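Local coordinates for protein inorganic pyrophosphatase (Shewanella sp. AS-11, PDB 6LL8) that probably hydrolyses inorganic diphosphate to two phosphates with the help of bound divalent metal ions, with manganese as its usual cofactor, at residues Val69-His74 / Asp82-Ala87; Ala87-Ile92 / Gly99-Ser104; Val179-Phe184 / Asp255-Gly260. All coordinates share one frame; numbering follows the deposited sequence.

How the contacts relate
Contacts 1 and 2 follow each other along the chain and share Ala-87; their centres lie about 6 Å apart. Both are built on the parallel sheet of the DHH lobe, where strands 68-72 and 88-94 are neighbours, joined by probable hydrogen bonds such as Val-90 N to Val-69 O at 2.8 Å. In each, the loop after a strand folds back against that strand. Contact 3 comes last, about 31 Å from contact 1 and 34 Å from contact 2 between centres, on the opposite side of the chain's centre. It joins helix 176-187 to a hairpin of the mixed sheet. Contact 1 carries the metal-bridging Asp-73, whereas contact 3 packs one lobe on the other near the same active site.

Contact 1. Residues Val69-His74 / Asp82-Ala87; sequences VYIVDH and DDIAQA. With MG (magnesium ion), chain C; MG (magnesium ion), chain D; 2PN (imidodiphosphoric acid), chain I.
Ile-71 serves two neighbours at once: its CG2 branch lies over one face of the His-74 imidazole, 3.4 Å above the ring plane and displaced toward the rim, while its CD1 reaches across to CD1 of Ile-84 at 4.2 Å. The imidazole also has a polar partner, ND1 being hydrogen-bonded to the backbone N of Glu-76. A second flat group is the Asp-73 carboxylate, whose two oxygens bind different magnesium ions: OD2 holds one at 2.0 Å and OD1 the other at 2.2 Å. The same phosphoryl group of imidodiphosphoric acid spans the pair, with O1 on the first ion and O3 on the second. His-9 and Asp-13 complete the protein ligands of the magnesium on OD2, Asp-15, His-95 and Asp-147 those of the magnesium on OD1, and Ser-16 OG adds a hydrogen bond to Asp-73 OD2.

This is the active-site end of a parallel alpha/beta sheet in a DHH-family pyrophosphatase. Strand 68-72 stops just before Asp-73, where phi turns positive (72°) and the side chain reaches out to the metals. The link onward to strand 88-94 has a short 3-10 segment, running to Gln-86, in place of a full helix. From this link Ile-84 points toward the strand; CG1 lies anti to the backbone N (chi1 -160°), and the bend at chi2 brings CD1 against both methyls of Val-69, 4.0 Å from CG2 and 4.1 Å from CG1. Val-69 CG2 also meets Ala-87 CB at 4.0 Å, so a single methyl touches the loop at two points. No hydrogen bond crosses; the fit is wholly apolar. On the reverse side of the strand, Tyr-70 packs against helix 14-29.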
loop_
_atom_site.group_PDB
_atom_site.type_symbol
_atom_site.label_atom_id
_atom_site.label_comp_id
_atom_site.label_asym_id
_atom_site.label_seq_id
_atom_site.Cartn_x
_atom_site.Cartn_y
_atom_site.Cartn_z
ATOM N N VAL A 69 16.738 10.513 -1.115
ATOM C CA VAL A 69 15.646 9.536 -1.151
ATOM C C VAL A 69 14.478 10.099 -1.932
ATOM O O VAL A 69 14.026 11.221 -1.691
ATOM C CB VAL A 69 15.213 9.131 0.255
ATOM C CG1 VAL A 69 14.079 8.142 0.226
ATOM C CG2 VAL A 69 16.368 8.564 1.035
ATOM N N TYR A 70 13.950 9.281 -2.835
ATOM C CA TYR A 70 12.690 9.561 -3.554
ATOM C C TYR A 70 11.689 8.591 -2.974
ATOM O O TYR A 70 11.779 7.365 -3.156
ATOM C CB TYR A 70 12.858 9.416 -5.062
ATOM C CG TYR A 70 11.918 10.280 -5.851
ATOM C CD1 TYR A 70 10.545 10.156 -5.735
ATOM C CD2 TYR A 70 12.405 11.208 -6.758
ATOM C CE1 TYR A 70 9.691 10.976 -6.451
ATOM C CE2 TYR A 70 11.561 12.024 -7.508
ATOM C CZ TYR A 70 10.188 11.907 -7.333
ATOM O OH TYR A 70 9.294 12.702 -8.001
ATOM N N ILE A 71 10.744 9.143 -2.215
ATOM C CA ILE A 71 9.709 8.388 -1.493
ATOM C C ILE A 71 8.609 8.008 -2.484
ATOM O O ILE A 71 8.162 8.834 -3.264
ATOM C CB ILE A 71 9.149 9.232 -0.347
ATOM C CG1 ILE A 71 10.216 9.583 0.692
ATOM C CG2 ILE A 71 7.913 8.593 0.282
ATOM C CD1 ILE A 71 10.654 8.472 1.573
ATOM N N VAL A 72 8.118 6.783 -2.370
ATOM C CA VAL A 72 6.997 6.259 -3.182
ATOM C C VAL A 72 5.885 5.820 -2.240
ATOM O O VAL A 72 6.128 5.094 -1.281
ATOM C CB VAL A 72 7.492 5.092 -4.056
ATOM C CG1 VAL A 72 6.389 4.534 -4.925
ATOM C CG2 VAL A 72 8.678 5.491 -4.903
ATOM N N ASP A 73 4.655 6.186 -2.585
ATOM C CA ASP A 73 3.453 5.491 -2.077
ATOM C C ASP A 73 3.172 5.771 -0.600
ATOM O O ASP A 73 2.403 5.004 -0.004
ATOM C CB ASP A 73 3.524 4.005 -2.394
ATOM C CG ASP A 73 2.297 3.168 -2.227
ATOM O OD1 ASP A 73 1.177 3.608 -2.625
ATOM O OD2 ASP A 73 2.480 2.036 -1.756
ATOM N N HIS A 74 3.675 6.859 -0.048
ATOM C CA HIS A 74 3.251 7.396 1.258
ATOM C C HIS A 74 3.869 8.769 1.463
ATOM O O HIS A 74 4.798 9.121 0.734
ATOM C CB HIS A 74 3.656 6.462 2.405
ATOM C CG HIS A 74 5.093 6.515 2.723
ATOM N ND1 HIS A 74 5.573 7.287 3.772
ATOM C CD2 HIS A 74 6.126 5.891 2.134
ATOM C CE1 HIS A 74 6.896 7.112 3.763
ATOM N NE2 HIS A 74 7.284 6.259 2.813
ATOM N N ASP A 82 13.516 4.682 9.298
ATOM C CA ASP A 82 13.592 5.205 10.677
ATOM C C ASP A 82 14.475 6.459 10.732
ATOM O O ASP A 82 14.208 7.346 11.544
ATOM C CB ASP A 82 14.133 4.155 11.615
ATOM C CG ASP A 82 13.180 3.029 11.915
ATOM O OD1 ASP A 82 11.979 3.187 11.641
ATOM O OD2 ASP A 82 13.648 2.044 12.516
ATOM N N ASP A 83 15.507 6.536 9.896
ATOM C CA ASP A 83 16.480 7.651 9.923
ATOM C C ASP A 83 16.235 8.632 8.787
ATOM O O ASP A 83 17.147 9.366 8.412
ATOM C CB ASP A 83 17.904 7.120 9.990
ATOM C CG ASP A 83 18.354 6.355 8.763
ATOM O OD1 ASP A 83 17.531 6.107 7.842
ATOM O OD2 ASP A 83 19.546 5.998 8.707
ATOM N N ILE A 84 15.014 8.701 8.259
ATOM C CA ILE A 84 14.740 9.627 7.129
ATOM C C ILE A 84 15.043 11.077 7.506
ATOM O O ILE A 84 15.375 11.843 6.599
ATOM C CB ILE A 84 13.318 9.437 6.593
ATOM C CG1 ILE A 84 13.135 9.971 5.164
ATOM C CG2 ILE A 84 12.299 10.058 7.557
ATOM C CD1 ILE A 84 13.943 9.290 4.113
ATOM N N ALA A 85 14.950 11.483 8.777
ATOM C CA ALA A 85 15.244 12.894 9.122
ATOM C C ALA A 85 16.709 13.238 8.848
ATOM O O ALA A 85 17.001 14.432 8.740
ATOM C CB ALA A 85 14.878 13.204 10.551
ATOM N N GLN A 86 17.583 12.244 8.766
ATOM C CA GLN A 86 19.008 12.488 8.477
ATOM C C GLN A 86 19.324 12.225 7.015
ATOM O O GLN A 86 20.493 12.300 6.627
ATOM C CB GLN A 86 19.872 11.616 9.377
ATOM C CG GLN A 86 19.826 12.031 10.848
ATOM C CD GLN A 86 18.705 11.372 11.597
ATOM O OE1 GLN A 86 18.586 10.140 11.611
ATOM N NE2 GLN A 86 17.929 12.187 12.303
ATOM N N ALA A 87 18.310 11.951 6.208
ATOM C CA ALA A 87 18.413 11.869 4.735
ATOM C C ALA A 87 17.906 13.167 4.137
ATOM O O ALA A 87 17.342 14.007 4.861
ATOM C CB ALA A 87 17.616 10.697 4.225
HETATM MG MG MG C . 1.165 0.726 -1.012
HETATM MG MG MG D . -0.460 2.521 -3.499
HETATM P P1 2PN I . -1.815 1.583 -0.783
HETATM O O1 2PN I . -0.417 1.546 -0.172
HETATM O O2 2PN I . -2.347 0.206 -1.082
HETATM O O3 2PN I . -1.853 2.495 -1.995
HETATM N N1 2PN I . -2.801 2.265 0.343
HETATM P P2 2PN I . -4.021 1.718 1.310
HETATM O O4 2PN I . -3.631 2.182 2.710
HETATM O O5 2PN I . -4.052 0.207 1.226
HETATM O O6 2PN I . -5.303 2.360 0.838
#

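Contact 2. Residues Ala87-Ile92 / Gly99-Ser104; sequences ATIVGI and GDLTTS. With CA (calcium ion), chain H.
Leu-101 faces two ways: its side chain packs on the strand residue Ile-89, while its carbonyl O helps to bind a calcium ion. Gly-99 O is the second carbonyl ligand, and each oxygen lies 2.7 Å from the metal. The calcium bridges two carbonyls of a segment without regular secondary structure, and no hydrogen bond ties 99-104 to 87-92.

Ile-89 carries the strand side of the contact. Its outer arm is extended (chi2 166°), which brings CD1 to the loop, 4.2 Å from Leu-101 CD1; the two side chains cross at about a right angle. The same methyl lies 4.0 Å from Thr-102 O, so it rests on backbone as well as on a side chain. Nearer its root, Ile-89 is met by Thr-103, whose CG2 touches CB at 3.7 Å and lies 3.9 Å from Ile-89 O. The threonine directs only its methyl at the strand: OG1 is hydrogen-bonded to Thr-105 O. At the calcium end, Gly-99 N is bonded to Ser-75 OG and Asp-100 OD1 accepts from Ile-77 N, which connects this loop to the one before strand 88-94. Ile-84 and Leu-107 add further apolar contacts to Ile-89.

The strand itself is not uniform. Val-90 drops to a nearly helical psi of -17°, and the regular alternation is broken, with the Val-90 side chain pointing away and that of Ile-92 toward the loop. Strand 88-94 leads directly to His-95, a magnesium ligand, and the segment that follows leads without an intervening helix to strand 108-111, at the rim of the parallel alpha/beta sheet of the DHH domain.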
loop_
_atom_site.group_PDB
_atom_site.type_symbol
_atom_site.label_atom_id
_atom_site.label_comp_id
_atom_site.label_asym_id
_atom_site.label_seq_id
_atom_site.Cartn_x
_atom_site.Cartn_y
_atom_site.Cartn_z
ATOM N N ALA A 87 18.310 11.951 6.208
ATOM C CA ALA A 87 18.413 11.869 4.735
ATOM C C ALA A 87 17.906 13.167 4.137
ATOM O O ALA A 87 17.342 14.007 4.861
ATOM C CB ALA A 87 17.616 10.697 4.225
ATOM N N THR A 88 18.019 13.299 2.834
ATOM C CA THR A 88 17.411 14.405 2.108
ATOM C C THR A 88 16.355 13.790 1.194
ATOM O O THR A 88 16.678 13.020 0.284
ATOM C CB THR A 88 18.436 15.184 1.301
ATOM O OG1 THR A 88 19.417 15.715 2.196
ATOM C CG2 THR A 88 17.789 16.298 0.515
ATOM N N ILE A 89 15.103 14.165 1.434
ATOM C CA ILE A 89 14.007 13.723 0.540
ATOM C C ILE A 89 14.026 14.625 -0.684
ATOM O O ILE A 89 13.786 15.851 -0.560
ATOM C CB ILE A 89 12.651 13.753 1.251
ATOM C CG1 ILE A 89 12.626 12.817 2.452
ATOM C CG2 ILE A 89 11.539 13.411 0.275
ATOM C CD1 ILE A 89 11.470 13.013 3.390
ATOM N N VAL A 90 14.332 14.051 -1.841
ATOM C CA VAL A 90 14.368 14.789 -3.098
ATOM C C VAL A 90 13.041 14.717 -3.835
ATOM O O VAL A 90 12.786 15.538 -4.716
ATOM C CB VAL A 90 15.538 14.369 -3.993
ATOM C CG1 VAL A 90 16.860 14.723 -3.325
ATOM C CG2 VAL A 90 15.484 12.902 -4.394
ATOM N N GLY A 91 12.199 13.766 -3.475
ATOM C CA GLY A 91 10.932 13.612 -4.178
ATOM C C GLY A 91 9.961 12.759 -3.418
ATOM O O GLY A 91 10.389 11.933 -2.593
ATOM N N ILE A 92 8.682 12.928 -3.712
ATOM C CA ILE A 92 7.594 12.042 -3.268
ATOM C C ILE A 92 6.709 11.825 -4.481
ATOM O O ILE A 92 6.259 12.817 -5.086
ATOM C CB ILE A 92 6.769 12.618 -2.118
ATOM C CG1 ILE A 92 7.673 12.954 -0.917
ATOM C CG2 ILE A 92 5.654 11.662 -1.729
ATOM C CD1 ILE A 92 6.953 13.690 0.190
ATOM N N GLY A 99 0.951 13.436 4.704
ATOM C CA GLY A 99 1.401 13.071 6.037
ATOM C C GLY A 99 2.418 14.022 6.581
ATOM O O GLY A 99 2.625 15.137 6.092
ATOM N N ASP A 100 3.083 13.568 7.649
ATOM C CA ASP A 100 3.936 14.433 8.480
ATOM C C ASP A 100 5.405 14.377 8.091
ATOM O O ASP A 100 6.211 14.985 8.792
ATOM C CB ASP A 100 3.681 14.150 9.947
ATOM C CG ASP A 100 3.916 12.733 10.397
ATOM O OD1 ASP A 100 4.138 11.857 9.566
ATOM O OD2 ASP A 100 3.805 12.541 11.665
ATOM N N LEU A 101 5.759 13.793 6.941
ATOM C CA LEU A 101 7.081 14.084 6.396
ATOM C C LEU A 101 7.216 15.583 6.137
ATOM O O LEU A 101 6.232 16.287 5.801
ATOM C CB LEU A 101 7.363 13.304 5.113
ATOM C CG LEU A 101 7.538 11.803 5.276
ATOM C CD1 LEU A 101 7.759 11.171 3.926
ATOM C CD2 LEU A 101 8.654 11.452 6.243
ATOM N N THR A 102 8.448 16.047 6.282
ATOM C CA THR A 102 8.873 17.416 5.998
ATOM C C THR A 102 10.268 17.371 5.412
ATOM O O THR A 102 10.986 16.381 5.576
ATOM C CB THR A 102 8.866 18.275 7.260
ATOM O OG1 THR A 102 9.771 17.705 8.192
ATOM C CG2 THR A 102 7.503 18.465 7.885
ATOM N N THR A 103 10.669 18.454 4.778
ATOM C CA THR A 103 12.060 18.641 4.328
ATOM C C THR A 103 12.553 20.022 4.741
ATOM O O THR A 103 11.747 20.904 5.045
ATOM C CB THR A 103 12.192 18.443 2.815
ATOM O OG1 THR A 103 11.590 19.569 2.156
ATOM C CG2 THR A 103 11.587 17.151 2.328
ATOM N N SER A 104 13.847 20.234 4.629
ATOM C CA SER A 104 14.403 21.591 4.820
ATOM C C SER A 104 14.671 22.247 3.466
ATOM O O SER A 104 14.968 23.444 3.457
ATOM C CB SER A 104 15.631 21.568 5.672
ATOM O OG SER A 104 16.671 20.881 5.010
HETATM CA CA CA H . 3.821 17.563 5.978
#

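Contact 3. Residues Val179-Phe184 / Asp255-Gly260; sequences VGMDMF and DIMKEG
Residues 179-184 are part of helix 176-187 and face the hairpin loop 255-260; the nearest CA atoms, those of Phe-184 and Ile-256, are 8.3 Å apart. The loop joins antiparallel strands 248-255 and 260-267. It closes with Asp-255 N bonded to Gly-260 O (2.9 Å), and Glu-259, with positive phi and psi, forms a G1 beta bulge with Gly-260 opposite Asp-255. Asp-255 OD1 grips the loop from within, accepting Lys-258 N at 2.8 Å from above the carboxylate plane and Met-257 N in an Asx turn; its OD2 forms a salt bridge with Lys-258 NZ.

This braced turn presents Ile-256 to the helix. Its CG1 lies between the backbone N and the carbonyl carbon (chi1 72°), which puts CD1 obliquely against Phe-184, 3.7 Å from CG and 3.8 Å from CB, while CG2 lies 4.1 Å from CD1 of the ring. Met-181 CE also approaches Met-257 SD, but Met-257 has two modelled conformers, which makes this contact doubtful.

Helix 176-187 packs on helices 134-147 and 44-53, whereas the hairpin belongs to the mixed sheet, so the contact spans the two lobes, consistent with a closed, ligand-bound family II pyrophosphatase.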
loop_
_atom_site.group_PDB
_atom_site.type_symbol
_atom_site.label_atom_id
_atom_site.label_comp_id
_atom_site.label_asym_id
_atom_site.label_seq_id
_atom_site.Cartn_x
_atom_site.Cartn_y
_atom_site.Cartn_z
ATOM N N VAL A 179 -5.224 -11.193 -15.118
ATOM C CA VAL A 179 -4.003 -11.007 -14.323
ATOM C C VAL A 179 -4.409 -10.419 -12.961
ATOM O O VAL A 179 -3.901 -10.870 -11.943
ATOM C CB VAL A 179 -2.961 -10.148 -15.058
ATOM C CG1 VAL A 179 -1.748 -9.913 -14.174
ATOM C CG2 VAL A 179 -2.549 -10.800 -16.372
ATOM N N GLY A 180 -5.318 -9.456 -12.954
ATOM C CA GLY A 180 -5.857 -8.878 -11.717
ATOM C C GLY A 180 -6.390 -9.968 -10.826
ATOM O O GLY A 180 -6.063 -10.031 -9.629
ATOM N N MET A 181 -7.258 -10.822 -11.361
ATOM C CA MET A 181 -7.864 -11.875 -10.544
ATOM C C MET A 181 -6.785 -12.839 -10.048
ATOM O O MET A 181 -6.864 -13.280 -8.910
ATOM C CB MET A 181 -8.962 -12.577 -11.323
ATOM C CG MET A 181 -9.759 -13.507 -10.430
ATOM S SD MET A 181 -10.571 -12.704 -9.013
ATOM C CE MET A 181 -11.702 -11.627 -9.855
ATOM N N ASP A 182 -5.801 -13.158 -10.880
ATOM C CA ASP A 182 -4.698 -14.043 -10.454
ATOM C C ASP A 182 -4.072 -13.486 -9.176
ATOM O O ASP A 182 -3.751 -14.230 -8.242
ATOM C CB ASP A 182 -3.626 -14.173 -11.515
ATOM C CG ASP A 182 -3.982 -15.046 -12.683
ATOM O OD1 ASP A 182 -5.020 -15.681 -12.621
ATOM O OD2 ASP A 182 -3.240 -14.962 -13.663
ATOM N N MET A 183 -3.789 -12.200 -9.159
ATOM C CA MET A 183 -3.132 -11.571 -7.992
ATOM C C MET A 183 -3.978 -11.747 -6.742
ATOM O O MET A 183 -3.416 -12.014 -5.653
ATOM C CB MET A 183 -2.876 -10.103 -8.262
ATOM C CG MET A 183 -1.687 -9.915 -9.238
ATOM S SD MET A 183 -1.279 -8.180 -9.466
ATOM C CE MET A 183 -2.717 -7.648 -10.384
ATOM N N PHE A 184 -5.286 -11.571 -6.859
ATOM C CA PHE A 184 -6.168 -11.755 -5.687
ATOM C C PHE A 184 -6.335 -13.220 -5.311
ATOM O O PHE A 184 -6.515 -13.499 -4.126
ATOM C CB PHE A 184 -7.470 -10.976 -5.858
ATOM C CG PHE A 184 -7.244 -9.493 -5.704
ATOM C CD1 PHE A 184 -7.163 -8.928 -4.444
ATOM C CD2 PHE A 184 -7.013 -8.690 -6.802
ATOM C CE1 PHE A 184 -6.856 -7.581 -4.302
ATOM C CE2 PHE A 184 -6.728 -7.350 -6.650
ATOM C CZ PHE A 184 -6.625 -6.795 -5.399
ATOM N N ASP A 255 -13.389 -8.598 1.493
ATOM C CA ASP A 255 -13.876 -9.518 0.457
ATOM C C ASP A 255 -14.047 -8.709 -0.815
ATOM O O ASP A 255 -14.909 -7.818 -0.873
ATOM C CB ASP A 255 -15.178 -10.140 0.952
ATOM C CG ASP A 255 -15.738 -11.196 0.035
ATOM O OD1 ASP A 255 -15.762 -10.937 -1.173
ATOM O OD2 ASP A 255 -16.086 -12.316 0.562
ATOM N N ILE A 256 -13.225 -8.999 -1.810
ATOM C CA ILE A 256 -13.230 -8.193 -3.046
ATOM C C ILE A 256 -14.405 -8.530 -3.950
ATOM O O ILE A 256 -14.659 -7.764 -4.875
ATOM C CB ILE A 256 -11.907 -8.257 -3.790
ATOM C CG1 ILE A 256 -11.662 -9.601 -4.459
ATOM C CG2 ILE A 256 -10.770 -7.825 -2.884
ATOM C CD1 ILE A 256 -10.949 -9.518 -5.770
ATOM N N MET A 257 -15.104 -9.612 -3.683
ATOM C CA MET A 257 -16.291 -9.944 -4.498
ATOM C C MET A 257 -17.555 -9.364 -3.833
ATOM O O MET A 257 -18.345 -8.780 -4.586
ATOM C CB MET A 257 -16.367 -11.457 -4.748
ATOM C CG MET A 257 -15.033 -12.057 -5.288
ATOM S SD MET A 257 -14.434 -11.430 -6.916
ATOM C CE MET A 257 -15.764 -12.030 -7.950
ATOM N N LYS A 258 -17.740 -9.467 -2.529
ATOM C CA LYS A 258 -18.828 -8.772 -1.780
ATOM C C LYS A 258 -18.592 -7.261 -1.812
ATOM O O LYS A 258 -19.521 -6.482 -1.552
ATOM C CB LYS A 258 -18.867 -9.182 -0.292
ATOM C CG LYS A 258 -19.278 -10.622 -0.002
ATOM C CD LYS A 258 -19.110 -10.993 1.482
ATOM C CE LYS A 258 -19.416 -12.453 1.744
ATOM N NZ LYS A 258 -18.700 -13.350 0.793
ATOM N N GLU A 259 -17.339 -6.866 -1.993
ATOM C CA GLU A 259 -16.906 -5.459 -1.925
ATOM C C GLU A 259 -17.259 -4.865 -0.563
ATOM O O GLU A 259 -17.869 -3.790 -0.469
ATOM C CB GLU A 259 -17.473 -4.635 -3.069
ATOM C CG GLU A 259 -17.059 -5.164 -4.432
ATOM C CD GLU A 259 -17.433 -4.336 -5.636
ATOM O OE1 GLU A 259 -17.823 -3.193 -5.444
ATOM O OE2 GLU A 259 -17.409 -4.888 -6.748
ATOM N N GLY A 260 -16.802 -5.492 0.494
ATOM C CA GLY A 260 -16.944 -4.962 1.853
ATOM C C GLY A 260 -15.915 -5.579 2.766
ATOM O O GLY A 260 -15.176 -6.504 2.347
#